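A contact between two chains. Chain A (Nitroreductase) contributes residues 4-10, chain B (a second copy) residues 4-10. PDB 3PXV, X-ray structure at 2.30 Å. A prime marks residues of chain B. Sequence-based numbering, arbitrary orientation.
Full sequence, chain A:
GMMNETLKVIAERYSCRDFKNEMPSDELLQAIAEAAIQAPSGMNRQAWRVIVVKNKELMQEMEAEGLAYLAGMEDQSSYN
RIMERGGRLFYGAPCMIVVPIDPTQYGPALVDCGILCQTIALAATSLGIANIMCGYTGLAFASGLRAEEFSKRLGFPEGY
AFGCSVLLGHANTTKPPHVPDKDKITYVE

Chain A 4-10: NETLKVI
Chain B 4-10: NETLKVI

Each stretch is the opening of an α-helix. Asn4 and Asn4′ stand at the N-cap in extended conformation (phi/psi −146/175 and −158/177), and residues 5–10 follow with helical torsions near −65/−39, the helix continuing beyond. The two axes come within 9.2 Å of each other and cross almost at right angles, 96° between their N-to-C directions; within these stretches the contacts are made by residues 5, 6 and 9 of each chain. The register pairs like with like: the CA atoms of Thr6 and Thr6′ lie 4.9 Å apart, those of Glu5 and Glu5′ 6.6 Å.

Asparagine suits the cap because its short amide can fold back over the free backbone N-H groups of a first turn. With chi1 at p (65° and 68°), Asn4 OD1 accepts from Leu7 N at 2.7 Å, and Asn4′ OD1 from Leu7′ N at 2.8 Å. Behind the caps, i to i+4 backbone bonds take over, such as Val9 N to Glu5 O and Val9′ N to Glu5′ O, both 3.0 Å.

Thr6 and Thr6′ form the buried centre and cover the most surface, nearly 70 Å² each. Both adopt m (−62° and −57°). Threonine is small enough to let the backbones approach closely: Thr6 OG1 reaches 3.5 Å from Thr6′ CA, while Thr6 OG1 and Thr6′ OG1 are 3.7 Å apart. One helical turn on, Val9 and Val9′, both t, supply a branched hydrocarbon wall; Val9 CG2 packs 3.6 Å from Thr6′ OG1, and Val9′ CG2 the same distance from Thr6 OG1. Leu7 and Leu7′ direct their CA-to-CB bonds away from this contact.

Glu5 and Glu5′ lie together on one side of the threonine pair and cover about 60 Å² each. Both take m then t, with chi3 of 22° and 7°, and their CA-to-CB bonds point toward the partner. Glu5 OE1 lies 3.7 Å from Glu5′ CB, so the methylenes contribute to packing, but Glu5 OE2 and Glu5′ OE2 are only 4.0 Å apart, an approach of like charges. Exposure to solvent can ease such repulsion, and water also engages the other carboxylate oxygens.

No direct hydrogen bond joins the stretches; water makes the polar links. Water 1 donates to Glu5 OE1 at 3.0 Å, hydrogen-bonds with Thr6′ OG1 at 2.8 Å and donates weakly to Asn4′ OD1 at 3.4 Å. Water 2 donates to Glu5′ OE1 at 2.9 Å and accepts from Thr6 N at 3.3 Å. Each glutamate is thereby tied to the start of the opposing helix.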

# COMPACT_ATOMS: atom_id res chain seq x y z
N ASN A 4 -11.49 3.25 17.26
CA ASN A 4 -12.70 2.76 16.57
C ASN A 4 -12.31 1.37 16.02
O ASN A 4 -11.16 0.99 16.16
CB ASN A 4 -13.19 3.75 15.48
CG ASN A 4 -12.21 3.91 14.31
OD1 ASN A 4 -11.55 2.96 13.89
ND2 ASN A 4 -12.15 5.12 13.74
N GLU A 5 -13.23 0.62 15.42
CA GLU A 5 -12.89 -0.73 14.92
C GLU A 5 -11.78 -0.72 13.84
O GLU A 5 -10.95 -1.63 13.80
CB GLU A 5 -14.11 -1.50 14.39
CG GLU A 5 -15.11 -2.00 15.46
CD GLU A 5 -16.31 -2.80 14.90
OE1 GLU A 5 -16.25 -3.37 13.77
OE2 GLU A 5 -17.33 -2.87 15.62
N THR A 6 -11.78 0.27 12.95
CA THR A 6 -10.77 0.29 11.89
C THR A 6 -9.39 0.56 12.48
O THR A 6 -8.41 -0.08 12.10
CB THR A 6 -11.11 1.31 10.80
OG1 THR A 6 -12.35 0.94 10.21
CG2 THR A 6 -10.02 1.37 9.73
N LEU A 7 -9.32 1.47 13.44
CA LEU A 7 -8.05 1.74 14.05
C LEU A 7 -7.56 0.52 14.83
O LEU A 7 -6.35 0.28 14.85
CB LEU A 7 -8.09 3.01 14.90
CG LEU A 7 -8.33 4.34 14.17
CD1 LEU A 7 -8.61 5.44 15.20
CD2 LEU A 7 -7.18 4.70 13.24
N LYS A 8 -8.46 -0.26 15.44
CA LYS A 8 -8.03 -1.45 16.19
C LYS A 8 -7.53 -2.52 15.23
O LYS A 8 -6.59 -3.21 15.55
CB LYS A 8 -9.12 -2.03 17.14
N VAL A 9 -8.16 -2.68 14.08
CA VAL A 9 -7.74 -3.67 13.10
C VAL A 9 -6.32 -3.32 12.63
O VAL A 9 -5.48 -4.17 12.59
CB VAL A 9 -8.75 -3.80 11.91
CG1 VAL A 9 -8.13 -4.51 10.72
CG2 VAL A 9 -10.04 -4.51 12.34
N ILE A 10 -6.07 -2.05 12.31
CA ILE A 10 -4.78 -1.61 11.83
C ILE A 10 -3.70 -1.93 12.88
O ILE A 10 -2.62 -2.43 12.52
CB ILE A 10 -4.82 -0.09 11.50
CG1 ILE A 10 -5.72 0.17 10.27
CG2 ILE A 10 -3.42 0.50 11.28
CD1 ILE A 10 -6.11 1.68 10.05
N ASN B 4 -18.74 -5.23 7.69
CA ASN B 4 -18.35 -4.86 9.03
C ASN B 4 -17.84 -3.42 8.89
O ASN B 4 -17.80 -2.90 7.77
CB ASN B 4 -17.35 -5.85 9.62
CG ASN B 4 -16.01 -5.82 8.94
OD1 ASN B 4 -15.55 -4.77 8.52
ND2 ASN B 4 -15.34 -6.96 8.89
N GLU B 5 -17.47 -2.76 9.98
CA GLU B 5 -17.12 -1.35 9.89
C GLU B 5 -15.87 -1.07 9.08
O GLU B 5 -15.81 -0.06 8.41
CB GLU B 5 -16.96 -0.70 11.28
CG GLU B 5 -18.23 -0.49 12.10
CD GLU B 5 -17.98 0.39 13.34
OE1 GLU B 5 -16.85 0.95 13.48
OE2 GLU B 5 -18.91 0.54 14.16
N THR B 6 -14.87 -1.95 9.19
CA THR B 6 -13.63 -1.80 8.44
C THR B 6 -13.87 -1.95 6.94
O THR B 6 -13.35 -1.16 6.15
CB THR B 6 -12.58 -2.83 8.85
OG1 THR B 6 -12.36 -2.71 10.24
CG2 THR B 6 -11.24 -2.60 8.11
N LEU B 7 -14.65 -2.95 6.57
CA LEU B 7 -15.00 -3.17 5.17
C LEU B 7 -15.85 -2.00 4.65
O LEU B 7 -15.84 -1.72 3.46
CB LEU B 7 -15.74 -4.50 4.98
CG LEU B 7 -15.00 -5.80 5.38
CD1 LEU B 7 -15.88 -7.03 5.13
CD2 LEU B 7 -13.68 -5.95 4.60
N LYS B 8 -16.61 -1.34 5.52
CA LYS B 8 -17.43 -0.20 5.08
C LYS B 8 -16.50 0.98 4.80
O LYS B 8 -16.63 1.69 3.78
CB LYS B 8 -18.50 0.15 6.12
CG LYS B 8 -19.33 1.43 5.86
CD LYS B 8 -20.57 1.52 6.81
CE LYS B 8 -21.27 2.91 6.77
NZ LYS B 8 -20.47 3.97 7.46
N VAL B 9 -15.49 1.13 5.66
CA VAL B 9 -14.50 2.17 5.50
C VAL B 9 -13.73 1.95 4.21
O VAL B 9 -13.46 2.89 3.49
CB VAL B 9 -13.58 2.29 6.73
CG1 VAL B 9 -12.35 3.13 6.40
CG2 VAL B 9 -14.39 2.89 7.92
N ILE B 10 -13.38 0.71 3.91
CA ILE B 10 -12.67 0.39 2.68
C ILE B 10 -13.56 0.78 1.50
O ILE B 10 -13.07 1.41 0.57
CB ILE B 10 -12.29 -1.11 2.62
CG1 ILE B 10 -11.17 -1.39 3.62
CG2 ILE B 10 -11.91 -1.52 1.19
CD1 ILE B 10 -11.06 -2.85 4.08
O HOH W 1 -14.39 -4.04 11.58
O HOH W 2 -14.48 1.93 12.22